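Local coordinates for protein nucleoporin NUP159 (Saccharomyces cerevisiae, PDB 1XIP) that tethers the RNA helicase Dbp5 to the nuclear pore during mRNA export through its N-terminal beta-propeller domain, the part described here, at residues Y244-Y249 / T267-Q272; E33-A38 / I273-Y278. All blocks are in the same frame, centred on the assembly; numbering follows the deposited sequence.

The loop between strands 257-263 and 279-284 illustrates how one connector in a beta-propeller can serve two neighbours in succession. Its first half, 267-272, packs on the start of strand 246-254 (interaction 1). The residues that follow at once, 273-278, run beside 33-38, in the loop between strands 18-26 and 43-46 (interaction 2). The centres of the two contacts lie about 14 Å apart, and interaction 1 is nested inside the long chain loop that interaction 2 closes. Y244 joins them directly, its OH lying 2.7 Å from I273 O in a probable hydrogen bond. The connector thus touches both strand 246-254 and the 33-38 loop, far apart in sequence, inside the propeller domain that interacts with Dbp5.

Interaction 1. Residues Y244-Y249 / T267-Q272; sequences YDQKMY and TPPFGQ
Y244 and P269 bring the backbones to 5.7 Å between their CA atoms, and the chains then spread until the CA atoms of M248 and T267 are 8.7 Å apart. The contact belongs to a connection of the beta-propeller, where the loop leaving strand 257-263 runs on past the start of strand 246-254. P269 is the centre of an inverse gamma turn, closed by F270 N to P268 O at 3.0 Å, within a PXFG sequence repeat that is ordered here. The turn presents the proline ring to two side chains. P269 CB meets Y244 CB at 3.7 Å, while Q246 slides past the proline in the opposite direction, with Q246 CB 3.7 Å from P269 CG and Q246 OE1 3.5 Å from P269 CB. On Y244, CG stands beside the backbone N (chi1 -60°), and the ring carries its CD2-CE2 edge past G271, whose O lies near the ring plane. Beyond this contact the phenol OH is probably hydrogen-bonded to I273 O and R275 N. Farther along the strand, M248, present as selenomethionine, bends at chi2 and chi3 and crosses T267 at about a right angle, its CE methyl 3.8 Å from T267 O.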
loop_
_atom_site.group_PDB
_atom_site.type_symbol
_atom_site.label_atom_id
_atom_site.label_comp_id
_atom_site.label_asym_id
_atom_site.label_seq_id
_atom_site.Cartn_x
_atom_site.Cartn_y
_atom_site.Cartn_z
ATOM N N TYR A 244 11.077 -0.031 -15.163
ATOM C CA TYR A 244 11.548 -0.195 -13.769
ATOM C C TYR A 244 12.544 -1.338 -13.612
ATOM O O TYR A 244 12.346 -2.435 -14.152
ATOM C CB TYR A 244 10.385 -0.373 -12.777
ATOM C CG TYR A 244 9.420 0.784 -12.755
ATOM C CD1 TYR A 244 9.720 1.964 -12.059
ATOM C CD2 TYR A 244 8.213 0.712 -13.433
ATOM C CE1 TYR A 244 8.841 3.034 -12.051
ATOM C CE2 TYR A 244 7.333 1.778 -13.440
ATOM C CZ TYR A 244 7.649 2.932 -12.745
ATOM O OH TYR A 244 6.759 3.971 -12.753
ATOM N N ASP A 245 13.617 -1.071 -12.878
ATOM C CA ASP A 245 14.549 -2.106 -12.495
ATOM C C ASP A 245 14.675 -2.150 -10.968
ATOM O O ASP A 245 15.180 -1.214 -10.346
ATOM C CB ASP A 245 15.908 -1.889 -13.168
ATOM C CG ASP A 245 16.958 -2.905 -12.722
ATOM O OD1 ASP A 245 16.616 -4.125 -12.623
ATOM O OD2 ASP A 245 18.141 -2.573 -12.433
ATOM N N GLN A 246 14.212 -3.240 -10.363
ATOM C CA GLN A 246 14.101 -3.290 -8.909
ATOM C C GLN A 246 14.586 -4.592 -8.286
ATOM O O GLN A 246 14.398 -5.666 -8.852
ATOM C CB GLN A 246 12.651 -3.051 -8.506
ATOM C CG GLN A 246 12.260 -1.601 -8.489
ATOM C CD GLN A 246 10.771 -1.413 -8.385
ATOM O OE1 GLN A 246 10.066 -2.329 -7.997
ATOM N NE2 GLN A 246 10.283 -0.228 -8.739
ATOM N N LYS A 247 15.175 -4.497 -7.102
ATOM C CA LYS A 247 15.526 -5.682 -6.340
ATOM C C LYS A 247 14.789 -5.747 -5.015
ATOM O O LYS A 247 14.788 -4.785 -4.253
ATOM C CB LYS A 247 17.029 -5.736 -6.116
ATOM C CG LYS A 247 17.787 -6.158 -7.345
ATOM C CD LYS A 247 19.233 -6.420 -7.038
ATOM C CE LYS A 247 19.950 -6.965 -8.247
ATOM N NZ LYS A 247 19.613 -8.397 -8.458
HETATM N N MSE A 248 14.162 -6.890 -4.745
HETATM C CA MSE A 248 13.435 -7.080 -3.487
HETATM C C MSE A 248 14.160 -7.991 -2.520
HETATM O O MSE A 248 14.687 -9.028 -2.907
HETATM C CB MSE A 248 12.015 -7.603 -3.704
HETATM C CG MSE A 248 11.642 -7.863 -5.131
HETATM SE SE MSE A 248 11.240 -6.227 -6.144
HETATM C CE MSE A 248 9.467 -5.866 -5.454
ATOM N N TYR A 249 14.162 -7.597 -1.250
ATOM C CA TYR A 249 14.814 -8.369 -0.216
ATOM C C TYR A 249 13.900 -8.578 0.973
ATOM O O TYR A 249 13.230 -7.654 1.422
ATOM C CB TYR A 249 16.101 -7.679 0.227
ATOM C CG TYR A 249 17.164 -7.649 -0.840
ATOM C CD1 TYR A 249 18.130 -8.651 -0.923
ATOM C CD2 TYR A 249 17.208 -6.620 -1.774
ATOM C CE1 TYR A 249 19.103 -8.610 -1.902
ATOM C CE2 TYR A 249 18.163 -6.584 -2.748
ATOM C CZ TYR A 249 19.111 -7.568 -2.812
ATOM O OH TYR A 249 20.075 -7.495 -3.805
ATOM N N THR A 267 6.045 -9.268 -6.775
ATOM C CA THR A 267 5.699 -8.027 -7.463
ATOM C C THR A 267 6.723 -7.585 -8.515
ATOM O O THR A 267 7.236 -6.474 -8.421
ATOM C CB THR A 267 5.575 -6.859 -6.468
ATOM O OG1 THR A 267 4.698 -7.226 -5.397
ATOM C CG2 THR A 267 4.958 -5.665 -7.141
ATOM N N PRO A 268 7.060 -8.424 -9.492
ATOM C CA PRO A 268 8.004 -7.997 -10.530
ATOM C C PRO A 268 7.573 -6.688 -11.243
ATOM O O PRO A 268 6.427 -6.569 -11.705
ATOM C CB PRO A 268 8.012 -9.182 -11.502
ATOM C CG PRO A 268 6.898 -10.112 -11.077
ATOM C CD PRO A 268 6.628 -9.831 -9.671
ATOM N N PRO A 269 8.489 -5.724 -11.351
ATOM C CA PRO A 269 8.152 -4.377 -11.798
ATOM C C PRO A 269 8.132 -4.197 -13.307
ATOM O O PRO A 269 9.033 -3.549 -13.845
ATOM C CB PRO A 269 9.273 -3.542 -11.197
ATOM C CG PRO A 269 10.424 -4.439 -11.181
ATOM C CD PRO A 269 9.924 -5.848 -11.057
ATOM N N PHE A 270 7.110 -4.733 -13.975
ATOM C CA PHE A 270 6.952 -4.578 -15.422
ATOM C C PHE A 270 6.068 -3.390 -15.792
ATOM O O PHE A 270 5.673 -3.229 -16.953
ATOM C CB PHE A 270 6.405 -5.872 -16.035
ATOM C CG PHE A 270 7.400 -6.997 -16.034
ATOM C CD1 PHE A 270 8.323 -7.133 -17.068
ATOM C CD2 PHE A 270 7.449 -7.901 -14.971
ATOM C CE1 PHE A 270 9.279 -8.169 -17.049
ATOM C CE2 PHE A 270 8.394 -8.936 -14.945
ATOM C CZ PHE A 270 9.312 -9.070 -15.987
ATOM N N GLY A 271 5.765 -2.546 -14.817
ATOM C CA GLY A 271 4.881 -1.419 -15.048
ATOM C C GLY A 271 5.362 -0.475 -16.142
ATOM O O GLY A 271 6.572 -0.301 -16.331
ATOM N N GLN A 272 4.403 0.145 -16.849
ATOM C CA GLN A 272 4.710 1.165 -17.878
ATOM C C GLN A 272 4.073 2.548 -17.664
ATOM O O GLN A 272 4.107 3.380 -18.558
ATOM C CB GLN A 272 4.355 0.671 -19.275
ATOM C CG GLN A 272 4.870 -0.722 -19.620
ATOM C CD GLN A 272 4.044 -1.356 -20.727
ATOM O OE1 GLN A 272 2.949 -1.897 -20.474
ATOM N NE2 GLN A 272 4.542 -1.265 -21.961
#

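Interaction 2. Residues E33-A38 / I273-Y278; sequences EKLPFA and IVRFPY
F37 and F276 mesh as a T-shaped pair: the CD1 edge of F276 is pushed against one face of F37, toward the rim, with the centroids 5.5 Å apart and the planes at 89°. With CG anti to the backbone N (chi1 -163°), the F37 ring is placed near the 273-276 backbone. V274 CG1 approaches this ring obliquely, 4.2 Å from F37 CE1, so the ring occupies the notch between V274 and F276. F276 in turn beds its CB on the carbonyl of A38, 3.4 Å from A38 O. Here two loops of the beta-propeller run side by side, E33 to A38 and I273 to F276 pointing only 7° apart; one leads into strand 43-46, the other into strand 279-284. Another bump is L35, set between two partners: its CG rests 3.9 Å from R275 CD, and its CD2 reaches I273 CG2. I273 crosses the extended E33 side chain at about a right angle, with I273 CG2 3.6 Å from E33 O and I273 CD1 3.7 Å from E33 OE2. Water fills the polar seams. One molecule donates to E33 O and V274 O and accepts from L35 N, and another accepts from F276 N and, at 2.9 Å, from R275 NH1. On the flanks, F276 also stacks with F130, while L35 and R275 both touch I338 of strand 337-343.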
loop_
_atom_site.group_PDB
_atom_site.type_symbol
_atom_site.label_atom_id
_atom_site.label_comp_id
_atom_site.label_asym_id
_atom_site.label_seq_id
_atom_site.Cartn_x
_atom_site.Cartn_y
_atom_site.Cartn_z
ATOM N N GLU A 33 -3.171 8.051 -17.197
ATOM C CA GLU A 33 -1.713 7.865 -17.080
ATOM C C GLU A 33 -0.982 9.019 -16.416
ATOM O O GLU A 33 0.219 8.949 -16.212
ATOM C CB GLU A 33 -1.077 7.485 -18.425
ATOM C CG GLU A 33 -1.914 6.459 -19.165
ATOM C CD GLU A 33 -1.220 5.830 -20.339
ATOM O OE1 GLU A 33 -0.423 6.513 -21.017
ATOM O OE2 GLU A 33 -1.504 4.640 -20.586
ATOM N N LYS A 34 -1.728 10.047 -16.031
ATOM C CA LYS A 34 -1.188 11.144 -15.239
ATOM C C LYS A 34 -1.662 11.035 -13.773
ATOM O O LYS A 34 -2.754 11.482 -13.430
ATOM C CB LYS A 34 -1.582 12.489 -15.870
ATOM C CG LYS A 34 -0.789 13.682 -15.363
ATOM C CD LYS A 34 -1.370 15.010 -15.911
ATOM C CE LYS A 34 -0.338 16.155 -15.863
ATOM N NZ LYS A 34 -0.977 17.500 -16.053
ATOM N N LEU A 35 -0.828 10.422 -12.928
ATOM C CA LEU A 35 -1.143 10.160 -11.522
ATOM C C LEU A 35 -0.329 11.096 -10.647
ATOM O O LEU A 35 0.765 11.466 -11.038
ATOM C CB LEU A 35 -0.730 8.743 -11.167
ATOM C CG LEU A 35 -1.442 7.492 -11.660
ATOM C CD1 LEU A 35 -2.649 7.225 -10.817
ATOM C CD2 LEU A 35 -1.789 7.496 -13.153
ATOM N N PRO A 36 -0.826 11.463 -9.461
ATOM C CA PRO A 36 -0.049 12.311 -8.548
ATOM C C PRO A 36 1.218 11.587 -8.114
ATOM O O PRO A 36 1.126 10.436 -7.685
ATOM C CB PRO A 36 -0.990 12.506 -7.356
ATOM C CG PRO A 36 -2.328 12.226 -7.888
ATOM C CD PRO A 36 -2.148 11.128 -8.899
ATOM N N PHE A 37 2.376 12.234 -8.249
ATOM C CA PHE A 37 3.654 11.612 -7.940
ATOM C C PHE A 37 3.835 11.456 -6.437
ATOM O O PHE A 37 4.536 12.227 -5.788
ATOM C CB PHE A 37 4.818 12.402 -8.562
ATOM C CG PHE A 37 6.105 11.622 -8.637
ATOM C CD1 PHE A 37 6.204 10.478 -9.430
ATOM C CD2 PHE A 37 7.212 12.018 -7.907
ATOM C CE1 PHE A 37 7.394 9.746 -9.484
ATOM C CE2 PHE A 37 8.404 11.287 -7.958
ATOM C CZ PHE A 37 8.486 10.148 -8.742
ATOM N N ALA A 38 3.184 10.432 -5.895
ATOM C CA ALA A 38 3.193 10.122 -4.468
ATOM C C ALA A 38 2.740 8.699 -4.357
ATOM O O ALA A 38 2.231 8.114 -5.326
ATOM C CB ALA A 38 2.238 11.020 -3.719
ATOM N N ILE A 273 3.483 2.786 -16.498
ATOM C CA ILE A 273 3.032 4.125 -16.129
ATOM C C ILE A 273 4.007 4.682 -15.100
ATOM O O ILE A 273 4.516 3.942 -14.260
ATOM C CB ILE A 273 1.575 4.101 -15.534
ATOM C CG1 ILE A 273 0.586 3.265 -16.384
ATOM C CG2 ILE A 273 1.041 5.526 -15.300
ATOM C CD1 ILE A 273 0.675 3.426 -17.899
ATOM N N VAL A 274 4.275 5.982 -15.177
ATOM C CA VAL A 274 5.089 6.670 -14.174
ATOM C C VAL A 274 4.380 6.657 -12.848
ATOM O O VAL A 274 3.302 7.216 -12.695
ATOM C CB VAL A 274 5.388 8.138 -14.548
ATOM C CG1 VAL A 274 6.171 8.831 -13.415
ATOM C CG2 VAL A 274 6.148 8.208 -15.853
ATOM N N ARG A 275 5.012 6.012 -11.886
ATOM C CA ARG A 275 4.470 5.864 -10.552
ATOM C C ARG A 275 5.548 6.064 -9.541
ATOM O O ARG A 275 6.698 5.686 -9.768
ATOM C CB ARG A 275 3.858 4.480 -10.383
ATOM C CG ARG A 275 2.600 4.320 -11.169
ATOM C CD ARG A 275 1.476 5.165 -10.645
ATOM N NE ARG A 275 0.482 4.297 -10.044
ATOM C CZ ARG A 275 0.259 4.174 -8.755
ATOM N NH1 ARG A 275 0.931 4.893 -7.867
ATOM N NH2 ARG A 275 -0.664 3.350 -8.351
ATOM N N PHE A 276 5.174 6.690 -8.437
ATOM C CA PHE A 276 5.994 6.715 -7.251
ATOM C C PHE A 276 5.969 5.318 -6.631
ATOM O O PHE A 276 4.903 4.728 -6.487
ATOM C CB PHE A 276 5.446 7.746 -6.271
ATOM C CG PHE A 276 6.315 7.972 -5.077
ATOM C CD1 PHE A 276 7.367 8.877 -5.131
ATOM C CD2 PHE A 276 6.090 7.274 -3.898
ATOM C CE1 PHE A 276 8.188 9.086 -4.011
ATOM C CE2 PHE A 276 6.897 7.465 -2.781
ATOM C CZ PHE A 276 7.948 8.378 -2.828
ATOM N N PRO A 277 7.143 4.780 -6.308
ATOM C CA PRO A 277 7.282 3.460 -5.665
ATOM C C PRO A 277 6.560 3.303 -4.350
ATOM O O PRO A 277 6.837 4.044 -3.414
ATOM C CB PRO A 277 8.777 3.363 -5.421
ATOM C CG PRO A 277 9.334 4.105 -6.574
ATOM C CD PRO A 277 8.455 5.364 -6.630
ATOM N N TYR A 278 5.652 2.335 -4.277
ATOM C CA TYR A 278 4.937 2.041 -3.046
ATOM C C TYR A 278 4.441 0.601 -3.055
ATOM O O TYR A 278 3.975 0.095 -4.076
ATOM C CB TYR A 278 3.783 3.035 -2.811
ATOM C CG TYR A 278 2.964 2.701 -1.584
ATOM C CD1 TYR A 278 3.475 2.908 -0.301
ATOM C CD2 TYR A 278 1.681 2.157 -1.710
ATOM C CE1 TYR A 278 2.738 2.567 0.824
ATOM C CE2 TYR A 278 0.936 1.807 -0.605
ATOM C CZ TYR A 278 1.466 2.005 0.664
ATOM O OH TYR A 278 0.722 1.657 1.773
HETATM O O HOH W 1 1.551 9.444 -13.987
HETATM O O HOH W 2 2.387 5.344 -5.756
HETATM O O HOH W 3 2.302 7.343 -8.457
#